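Local coordinates for protein glycoside hydrolase family 43 (Halothermothrix orenii, PDB 4QQS) that hydrolyses glycosidic bonds as a five-bladed beta-propeller enzyme with alpha-L-arabinofuranosidase activity, and probably takes part in xylan breakdown, at residues T68-A73 with S88-D93; I155-V160 with A177-Q182; P241-R246 with K302-S307. All coordinates share one frame; numbering follows the deposited sequence.

Contact 1: residues T68-A73 with S88-D93; sequences TEDFWA and SARDND
Residues 68-73 and 88-93 run antiparallel at the open end of the hairpin of strands 72-79 and 82-90: Trp-72 and Ser-88 form a hydrogen-bonded pair, and Arg-90 N gives an almost straight bond (176°) to Glu-69 O at 2.9 Å. Thr-68 N reaches Arg-90 O at 2.8 Å. The Arg-90 side chain leaves with CG anti to the backbone N and bends at chi3 (-58°), turning its guanidinium side-on to Asp-70. Asp-70 OD2 lies in the guanidinium plane and takes two bonds: NE (2.8 Å) meets its anti lone pair, NH2 (3.0 Å) comes from above the carboxylate plane. Glu-69 OE2 adds a long salt bridge to Arg-90 NE at 3.7 Å, and NH1 is hydrogen-bonded to Gly-94 O. An alanine here removes these bonds and would probably leave the two carboxylates without their shared counter-charge. On the other side, Ala-89 CB sits over the centre of the Phe-71 ring, 3.7 Å from its centroid. A water joining Asp-70 O to Ser-88 OG lies over the indole of Trp-72, toward its rim; the Trp-72 side chain is near Asp-17, the predicted proton acceptor. Two carboxylates around one guanidinium probably favour the ionised forms of all three.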
loop_
_atom_site.group_PDB
_atom_site.type_symbol
_atom_site.label_atom_id
_atom_site.label_comp_id
_atom_site.label_asym_id
_atom_site.label_seq_id
_atom_site.Cartn_x
_atom_site.Cartn_y
_atom_site.Cartn_z
ATOM N N THR A 68 -1.651 -15.568 -13.144
ATOM C CA THR A 68 -0.846 -16.786 -13.197
ATOM C C THR A 68 0.147 -16.922 -12.046
ATOM O O THR A 68 0.508 -18.039 -11.676
ATOM C CB THR A 68 -0.064 -16.909 -14.520
ATOM O OG1 THR A 68 0.902 -15.857 -14.618
ATOM C CG2 THR A 68 -1.001 -16.854 -15.708
ATOM N N GLU A 69 0.576 -15.792 -11.502
ATOM C CA GLU A 69 1.621 -15.723 -10.497
ATOM C C GLU A 69 1.774 -14.254 -10.134
ATOM O O GLU A 69 1.107 -13.395 -10.714
ATOM C CB GLU A 69 2.946 -16.279 -11.040
ATOM C CG GLU A 69 3.472 -15.517 -12.250
ATOM C CD GLU A 69 4.812 -16.016 -12.758
ATOM O OE1 GLU A 69 5.530 -16.712 -12.006
ATOM O OE2 GLU A 69 5.156 -15.690 -13.911
ATOM N N ASP A 70 2.657 -13.977 -9.183
ATOM C CA ASP A 70 2.993 -12.600 -8.815
ATOM C C ASP A 70 1.762 -11.807 -8.348
ATOM O O ASP A 70 1.535 -10.665 -8.752
ATOM C CB ASP A 70 3.713 -11.884 -9.965
ATOM C CG ASP A 70 5.074 -12.503 -10.285
ATOM O OD1 ASP A 70 5.808 -12.876 -9.337
ATOM O OD2 ASP A 70 5.417 -12.605 -11.483
ATOM N N PHE A 71 0.999 -12.423 -7.451
ATOM C CA PHE A 71 -0.143 -11.778 -6.805
ATOM C C PHE A 71 0.375 -10.839 -5.723
ATOM O O PHE A 71 0.892 -11.305 -4.702
ATOM C CB PHE A 71 -1.090 -12.837 -6.211
ATOM C CG PHE A 71 -1.907 -13.556 -7.248
ATOM C CD1 PHE A 71 -1.385 -14.642 -7.947
ATOM C CD2 PHE A 71 -3.197 -13.147 -7.549
ATOM C CE1 PHE A 71 -2.137 -15.276 -8.909
ATOM C CE2 PHE A 71 -3.941 -13.792 -8.514
ATOM C CZ PHE A 71 -3.404 -14.849 -9.186
ATOM N N TRP A 72 0.260 -9.528 -5.962
ATOM C CA TRP A 72 0.852 -8.525 -5.084
ATOM C C TRP A 72 -0.129 -7.454 -4.640
ATOM O O TRP A 72 -1.015 -7.031 -5.393
ATOM C CB TRP A 72 2.020 -7.782 -5.765
ATOM C CG TRP A 72 3.144 -8.620 -6.257
ATOM C CD1 TRP A 72 3.472 -9.890 -5.878
ATOM C CD2 TRP A 72 4.086 -8.239 -7.261
ATOM N NE1 TRP A 72 4.567 -10.325 -6.598
ATOM C CE2 TRP A 72 4.954 -9.330 -7.463
ATOM C CE3 TRP A 72 4.277 -7.082 -8.013
ATOM C CZ2 TRP A 72 6.001 -9.291 -8.387
ATOM C CZ3 TRP A 72 5.310 -7.051 -8.934
ATOM C CH2 TRP A 72 6.154 -8.148 -9.116
ATOM N N ALA A 73 0.121 -6.982 -3.421
ATOM C CA ALA A 73 -0.321 -5.687 -2.883
ATOM C C ALA A 73 -1.822 -5.433 -2.996
ATOM O O ALA A 73 -2.266 -4.515 -3.693
ATOM C CB ALA A 73 0.501 -4.548 -3.487
ATOM N N SER A 88 -2.785 -6.799 -8.074
ATOM C CA SER A 88 -2.207 -7.090 -9.372
ATOM C C SER A 88 -1.699 -8.521 -9.413
ATOM O O SER A 88 -1.415 -9.129 -8.383
ATOM C CB SER A 88 -1.110 -6.086 -9.746
ATOM O OG SER A 88 -0.011 -6.151 -8.858
ATOM N N ALA A 89 -1.608 -9.042 -10.626
ATOM C CA ALA A 89 -1.017 -10.346 -10.883
ATOM C C ALA A 89 -0.512 -10.345 -12.313
ATOM O O ALA A 89 -0.853 -9.471 -13.114
ATOM C CB ALA A 89 -2.038 -11.475 -10.671
ATOM N N ARG A 90 0.287 -11.353 -12.652
ATOM C CA ARG A 90 0.792 -11.496 -14.008
ATOM C C ARG A 90 -0.230 -12.229 -14.876
ATOM O O ARG A 90 -0.717 -13.297 -14.517
ATOM C CB ARG A 90 2.136 -12.246 -14.029
ATOM C CG ARG A 90 2.897 -12.049 -15.333
ATOM C CD ARG A 90 4.313 -12.595 -15.276
ATOM N NE ARG A 90 5.113 -12.005 -14.207
ATOM C CZ ARG A 90 5.744 -10.837 -14.271
ATOM N NH1 ARG A 90 5.673 -10.075 -15.354
ATOM N NH2 ARG A 90 6.436 -10.409 -13.219
ATOM N N ASP A 91 -0.560 -11.637 -16.017
ATOM C CA ASP A 91 -1.524 -12.245 -16.925
ATOM C C ASP A 91 -0.793 -13.233 -17.837
ATOM O O ASP A 91 0.440 -13.338 -17.817
ATOM C CB ASP A 91 -2.231 -11.162 -17.745
ATOM C CG ASP A 91 -3.652 -11.543 -18.143
ATOM O OD1 ASP A 91 -4.026 -12.734 -18.059
ATOM O OD2 ASP A 91 -4.406 -10.624 -18.537
ATOM N N ASN A 92 -1.555 -13.959 -18.646
ATOM C CA ASN A 92 -0.986 -14.954 -19.548
ATOM C C ASN A 92 0.000 -14.364 -20.548
ATOM O O ASN A 92 0.924 -15.048 -20.993
ATOM C CB ASN A 92 -2.102 -15.689 -20.284
ATOM C CG ASN A 92 -2.893 -16.585 -19.367
ATOM O OD1 ASN A 92 -2.338 -17.467 -18.711
ATOM N ND2 ASN A 92 -4.192 -16.345 -19.286
ATOM N N ASP A 93 -0.190 -13.092 -20.882
ATOM C CA ASP A 93 0.680 -12.409 -21.828
ATOM C C ASP A 93 1.973 -11.902 -21.203
ATOM O O ASP A 93 2.791 -11.289 -21.884
ATOM C CB ASP A 93 -0.059 -11.274 -22.537
ATOM C CG ASP A 93 -0.550 -10.175 -21.593
ATOM O OD1 ASP A 93 -0.196 -10.153 -20.390
ATOM O OD2 ASP A 93 -1.304 -9.308 -22.089
HETATM O O HOH W 1 1.689 -8.084 -9.547
HETATM O O HOH W 2 -0.526 -4.637 -6.808
#

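Contact 2: residues I155-V160 with A177-Q182; sequences ISQIYV and AIQPSQ
Ile-158 places CG1 beside its backbone N (chi1 -65°), whereas Ile-178 takes the crowded position between N and carbonyl carbon (chi1 59°); these different rotamers lay the two side chains alongside each other, pointing the same way, with their CD1 methyls 3.9 Å apart. The glutamines on the other side of the strands match in the same fashion. Gln-157 and Gln-179 both extend beyond CG and run alongside each other, until Gln-157 NE2 donates to Gln-179 OE1 at 2.9 Å. The acceptor lies near the plane of the Gln-157 amide, but the donor stands well above the Gln-179 carbonyl plane, the two amides being 40° apart. The rotation of the Gln-157 amide is fixed from its other end, since OE1 accepts from Tyr-159 OH at 2.8 Å and also from Asn-148 ND2. At the end of the pairing, Pro-180 CD rests against Ile-155 CG1 at 3.8 Å and tucks close to the carbonyl O of Ser-156. In the backbone, Ile-158 N bonds Ile-178 O at 2.9 Å, nearly along the C=O axis. Ile-158 O then takes two donors, Ala-177 N at 2.8 Å and Ile-178 N at 3.2 Å. The isoleucine pair is buried against Tyr-210 of strand 205-212. The Ser-156 hydroxyl is hydrogen-bonded to Cys-145 N, and its side chain lies about 5 Å from that of Glu-195, the predicted proton donor. Ala-177 and Ile-178, both opposite Ile-158, form a classic beta bulge where strand 175-178 pairs with strand 153-162 in the GH43 propeller.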
loop_
_atom_site.group_PDB
_atom_site.type_symbol
_atom_site.label_atom_id
_atom_site.label_comp_id
_atom_site.label_asym_id
_atom_site.label_seq_id
_atom_site.Cartn_x
_atom_site.Cartn_y
_atom_site.Cartn_z
ATOM N N ILE A 155 12.205 2.659 -14.361
ATOM C CA ILE A 155 11.658 3.577 -13.374
ATOM C C ILE A 155 10.192 3.297 -13.097
ATOM O O ILE A 155 9.382 3.195 -14.025
ATOM C CB ILE A 155 11.895 5.052 -13.826
ATOM C CG1 ILE A 155 11.489 6.048 -12.745
ATOM C CG2 ILE A 155 11.237 5.352 -15.159
ATOM C CD1 ILE A 155 12.081 7.442 -12.971
ATOM N N SER A 156 9.865 3.147 -11.815
ATOM C CA SER A 156 8.480 3.054 -11.380
ATOM C C SER A 156 7.944 4.439 -11.070
ATOM O O SER A 156 8.517 5.167 -10.255
ATOM C CB SER A 156 8.337 2.143 -10.163
ATOM O OG SER A 156 8.518 0.787 -10.533
ATOM N N GLN A 157 6.865 4.806 -11.757
ATOM C CA GLN A 157 6.191 6.095 -11.611
ATOM C C GLN A 157 4.786 5.885 -11.063
ATOM O O GLN A 157 4.146 4.883 -11.390
ATOM C CB GLN A 157 6.039 6.764 -12.977
ATOM C CG GLN A 157 7.305 6.970 -13.774
ATOM C CD GLN A 157 6.957 7.493 -15.154
ATOM O OE1 GLN A 157 6.247 6.828 -15.905
ATOM N NE2 GLN A 157 7.390 8.708 -15.468
ATOM N N ILE A 158 4.304 6.835 -10.261
ATOM C CA ILE A 158 2.928 6.801 -9.784
ATOM C C ILE A 158 2.063 7.743 -10.603
ATOM O O ILE A 158 2.385 8.925 -10.716
ATOM C CB ILE A 158 2.853 7.143 -8.288
ATOM C CG1 ILE A 158 3.565 6.064 -7.467
ATOM C CG2 ILE A 158 1.401 7.292 -7.824
ATOM C CD1 ILE A 158 3.884 6.471 -6.032
ATOM N N TYR A 159 0.993 7.185 -11.166
ATOM C CA TYR A 159 -0.020 7.907 -11.908
ATOM C C TYR A 159 -1.310 7.945 -11.105
ATOM O O TYR A 159 -1.531 7.138 -10.207
ATOM C CB TYR A 159 -0.271 7.227 -13.267
ATOM C CG TYR A 159 0.842 7.440 -14.253
ATOM C CD1 TYR A 159 1.988 6.651 -14.219
ATOM C CD2 TYR A 159 0.769 8.444 -15.207
ATOM C CE1 TYR A 159 3.031 6.848 -15.089
ATOM C CE2 TYR A 159 1.818 8.652 -16.096
ATOM C CZ TYR A 159 2.940 7.852 -16.027
ATOM O OH TYR A 159 3.973 8.068 -16.909
ATOM N N VAL A 160 -2.175 8.881 -11.473
ATOM C CA VAL A 160 -3.507 8.979 -10.906
ATOM C C VAL A 160 -4.520 9.226 -12.007
ATOM O O VAL A 160 -4.258 9.946 -12.973
ATOM C CB VAL A 160 -3.597 10.090 -9.820
ATOM C CG1 VAL A 160 -3.174 11.454 -10.357
ATOM C CG2 VAL A 160 -4.991 10.157 -9.205
ATOM N N ALA A 177 1.735 11.575 -11.267
ATOM C CA ALA A 177 1.714 12.185 -9.942
ATOM C C ALA A 177 3.137 12.453 -9.477
ATOM O O ALA A 177 3.536 13.610 -9.352
ATOM C CB ALA A 177 0.955 11.321 -8.956
ATOM N N ILE A 178 3.919 11.392 -9.274
ATOM C CA ILE A 178 5.300 11.514 -8.825
ATOM C C ILE A 178 6.151 10.428 -9.455
ATOM O O ILE A 178 5.672 9.352 -9.807
ATOM C CB ILE A 178 5.450 11.472 -7.289
ATOM C CG1 ILE A 178 4.895 10.179 -6.701
ATOM C CG2 ILE A 178 4.813 12.690 -6.654
ATOM C CD1 ILE A 178 5.214 9.995 -5.214
ATOM N N GLN A 179 7.439 10.729 -9.576
ATOM C CA GLN A 179 8.437 9.755 -9.986
ATOM C C GLN A 179 9.725 10.096 -9.255
ATOM O O GLN A 179 9.896 11.223 -8.784
ATOM C CB GLN A 179 8.659 9.778 -11.498
ATOM C CG GLN A 179 9.278 11.065 -11.989
ATOM C CD GLN A 179 9.428 11.105 -13.484
ATOM O OE1 GLN A 179 9.523 10.074 -14.141
ATOM N NE2 GLN A 179 9.432 12.306 -14.039
ATOM N N PRO A 180 10.661 9.141 -9.154
ATOM C CA PRO A 180 11.913 9.422 -8.453
ATOM C C PRO A 180 12.545 10.742 -8.884
ATOM O O PRO A 180 12.747 10.992 -10.080
ATOM C CB PRO A 180 12.771 8.199 -8.795
ATOM C CG PRO A 180 11.747 7.096 -8.843
ATOM C CD PRO A 180 10.547 7.713 -9.513
ATOM N N SER A 181 12.862 11.573 -7.896
ATOM C CA SER A 181 13.281 12.940 -8.158
ATOM C C SER A 181 14.159 13.524 -7.054
ATOM O O SER A 181 15.009 14.359 -7.347
ATOM C CB SER A 181 12.060 13.835 -8.408
ATOM O OG SER A 181 11.253 13.921 -7.258
ATOM N N GLN A 182 13.980 13.104 -5.811
ATOM C CA GLN A 182 14.753 13.628 -4.686
ATOM C C GLN A 182 15.985 12.767 -4.447
ATOM O O GLN A 182 15.982 11.571 -4.732
ATOM C CB GLN A 182 13.894 13.642 -3.412
ATOM C CG GLN A 182 12.699 14.561 -3.471
ATOM C CD GLN A 182 11.910 14.551 -2.182
ATOM O OE1 GLN A 182 11.379 13.524 -1.778
ATOM N NE2 GLN A 182 11.870 15.681 -1.508
#

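Contact 3: residues P241-R246 with K302-S307; sequences PILSKR and KGPTRS
The flat group at the centre is the cis peptide between Gly-303 and Pro-304: over one face of it lies the Leu-243 methyl CD1, 3.4 Å from Pro-304 N, while the Gly-303 carbonyl O points towards two waters. Leu-243 gets there with CG anti to its backbone N (chi1 -168°), and the same methyl also touches Pro-304 CD at 3.6 Å, the two side chains running past each other in opposite directions. At the backbone angles of Gly-303 (phi 164°, psi -173°) a CB would be jammed against the carbonyl O of Lys-302. The proline ring also abuts Ser-244 O, with CD at 3.4 Å. Arg-246, bent at chi2 and chi3, crosses the proline at about a right angle and lays its CG 4.0 Å from Pro-304 CG; its guanidinium turns instead to a salt bridge with Asp-248. One water sits 2.7 Å from Gly-303 O and 3.0 Å from Ile-242 O, with more acceptors around it than it has protons. A second accepts from Ser-244 N at 3.0 Å, with only a weak bond back to Gly-303 O. Tyr-272 touches both Leu-243 and Pro-304. Proline has no N-H to offer, so the join rests on the fit of its ring and on water at one carbonyl, without a direct hydrogen bond.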
loop_
_atom_site.group_PDB
_atom_site.type_symbol
_atom_site.label_atom_id
_atom_site.label_comp_id
_atom_site.label_asym_id
_atom_site.label_seq_id
_atom_site.Cartn_x
_atom_site.Cartn_y
_atom_site.Cartn_z
ATOM N N PRO A 241 13.095 11.072 3.756
ATOM C CA PRO A 241 11.950 10.235 4.110
ATOM C C PRO A 241 11.443 10.527 5.520
ATOM O O PRO A 241 12.193 10.976 6.392
ATOM C CB PRO A 241 12.532 8.816 4.034
ATOM C CG PRO A 241 13.966 9.003 4.426
ATOM C CD PRO A 241 14.363 10.325 3.816
ATOM N N ILE A 242 10.165 10.230 5.741
ATOM C CA ILE A 242 9.559 10.349 7.066
ATOM C C ILE A 242 9.649 9.068 7.888
ATOM O O ILE A 242 9.463 9.119 9.104
ATOM C CB ILE A 242 8.105 10.865 7.000
ATOM C CG1 ILE A 242 7.170 9.853 6.350
ATOM C CG2 ILE A 242 8.064 12.205 6.283
ATOM C CD1 ILE A 242 5.701 10.245 6.512
ATOM N N LEU A 243 9.954 7.942 7.250
ATOM C CA LEU A 243 10.115 6.688 7.963
ATOM C C LEU A 243 11.224 5.930 7.254
ATOM O O LEU A 243 11.114 5.590 6.069
ATOM C CB LEU A 243 8.804 5.921 7.995
ATOM C CG LEU A 243 8.779 4.727 8.948
ATOM C CD1 LEU A 243 9.024 5.134 10.398
ATOM C CD2 LEU A 243 7.451 3.991 8.839
ATOM N N SER A 244 12.323 5.718 7.971
ATOM C CA SER A 244 13.498 5.093 7.386
ATOM C C SER A 244 14.169 4.184 8.419
ATOM O O SER A 244 13.805 4.169 9.603
ATOM C CB SER A 244 14.454 6.147 6.824
ATOM O OG SER A 244 14.889 7.015 7.841
ATOM N N LYS A 245 15.135 3.413 7.944
ATOM C CA LYS A 245 15.741 2.349 8.719
ATOM C C LYS A 245 16.366 2.824 10.029
ATOM O O LYS A 245 16.772 3.980 10.195
ATOM C CB LYS A 245 16.814 1.659 7.869
ATOM C CG LYS A 245 18.012 2.556 7.593
ATOM C CD LYS A 245 18.997 1.968 6.599
ATOM C CE LYS A 245 20.218 2.881 6.460
ATOM N NZ LYS A 245 21.151 2.408 5.431
ATOM N N ARG A 246 16.452 1.876 10.954
ATOM C CA ARG A 246 17.247 2.003 12.171
ATOM C C ARG A 246 17.948 0.659 12.358
ATOM O O ARG A 246 17.488 -0.226 13.078
ATOM C CB ARG A 246 16.381 2.355 13.387
ATOM C CG ARG A 246 15.884 3.810 13.409
ATOM C CD ARG A 246 17.018 4.831 13.526
ATOM N NE ARG A 246 17.805 4.599 14.729
ATOM C CZ ARG A 246 17.461 5.015 15.942
ATOM N NH1 ARG A 246 16.365 5.738 16.132
ATOM N NH2 ARG A 246 18.231 4.710 16.970
ATOM N N LYS A 302 6.158 8.723 14.677
ATOM C CA LYS A 302 6.932 8.414 15.861
ATOM C C LYS A 302 7.457 6.996 15.669
ATOM O O LYS A 302 6.801 6.021 16.011
ATOM C CB LYS A 302 6.078 8.513 17.118
ATOM C CG LYS A 302 6.876 8.313 18.382
ATOM C CD LYS A 302 6.003 8.367 19.625
ATOM C CE LYS A 302 6.849 8.386 20.896
ATOM N NZ LYS A 302 7.903 7.335 20.880
ATOM N N GLY A 303 8.626 6.868 15.066
ATOM C CA GLY A 303 9.164 5.558 14.766
ATOM C C GLY A 303 10.284 5.628 13.751
ATOM O O GLY A 303 10.720 6.710 13.354
ATOM N N PRO A 304 10.744 4.469 13.299
ATOM C CA PRO A 304 10.181 3.151 13.607
ATOM C C PRO A 304 10.603 2.660 14.984
ATOM O O PRO A 304 11.746 2.881 15.398
ATOM C CB PRO A 304 10.782 2.278 12.515
ATOM C CG PRO A 304 12.125 2.900 12.265
ATOM C CD PRO A 304 11.896 4.379 12.386
ATOM N N THR A 305 9.692 1.998 15.691
ATOM C CA THR A 305 9.984 1.510 17.033
ATOM C C THR A 305 10.106 -0.003 17.073
ATOM O O THR A 305 9.506 -0.726 16.278
ATOM C CB THR A 305 8.904 1.910 18.052
ATOM O OG1 THR A 305 7.679 1.237 17.749
ATOM C CG2 THR A 305 8.698 3.399 18.088
ATOM N N ARG A 306 10.895 -0.466 18.042
ATOM C CA ARG A 306 11.011 -1.885 18.372
ATOM C C ARG A 306 11.140 -2.068 19.872
ATOM O O ARG A 306 11.885 -2.922 20.332
ATOM C CB ARG A 306 12.241 -2.489 17.708
ATOM C CG ARG A 306 12.073 -2.712 16.255
ATOM C CD ARG A 306 11.194 -3.887 16.016
ATOM N NE ARG A 306 11.889 -4.896 15.227
ATOM C CZ ARG A 306 11.747 -5.062 13.916
ATOM N NH1 ARG A 306 10.925 -4.285 13.207
ATOM N NH2 ARG A 306 12.424 -6.021 13.305
ATOM N N SER A 307 10.431 -1.244 20.624
ATOM C CA SER A 307 10.391 -1.325 22.074
ATOM C C SER A 307 8.943 -1.098 22.474
ATOM O O SER A 307 8.158 -0.623 21.667
ATOM C CB SER A 307 11.282 -0.256 22.691
ATOM O OG SER A 307 10.893 1.037 22.266
HETATM O O HOH W 3 10.478 9.021 11.921
HETATM O O HOH W 4 12.306 7.378 10.526
#

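The three contacts share no strand and follow one another along the chain. Contact 2 is the most buried, while contacts 1 and 3 are only partly so. Contacts 1 and 2 both pair antiparallel strands and come near predicted catalytic residues, the first on the proton-acceptor side and the second near the proton donor; contact 3 joins two loops away from these sites. Their chemistry differs accordingly: charges, with some water, in contact 1, isoleucines and amides in contact 2, proline and bridging waters in contact 3. Contacts 1 and 3 lie on opposite sides of the chain's centre. Contacts 2 and 3 approach to about 6 Å between nearest atoms, and Trp-184 meets both Gln-182 and Pro-241.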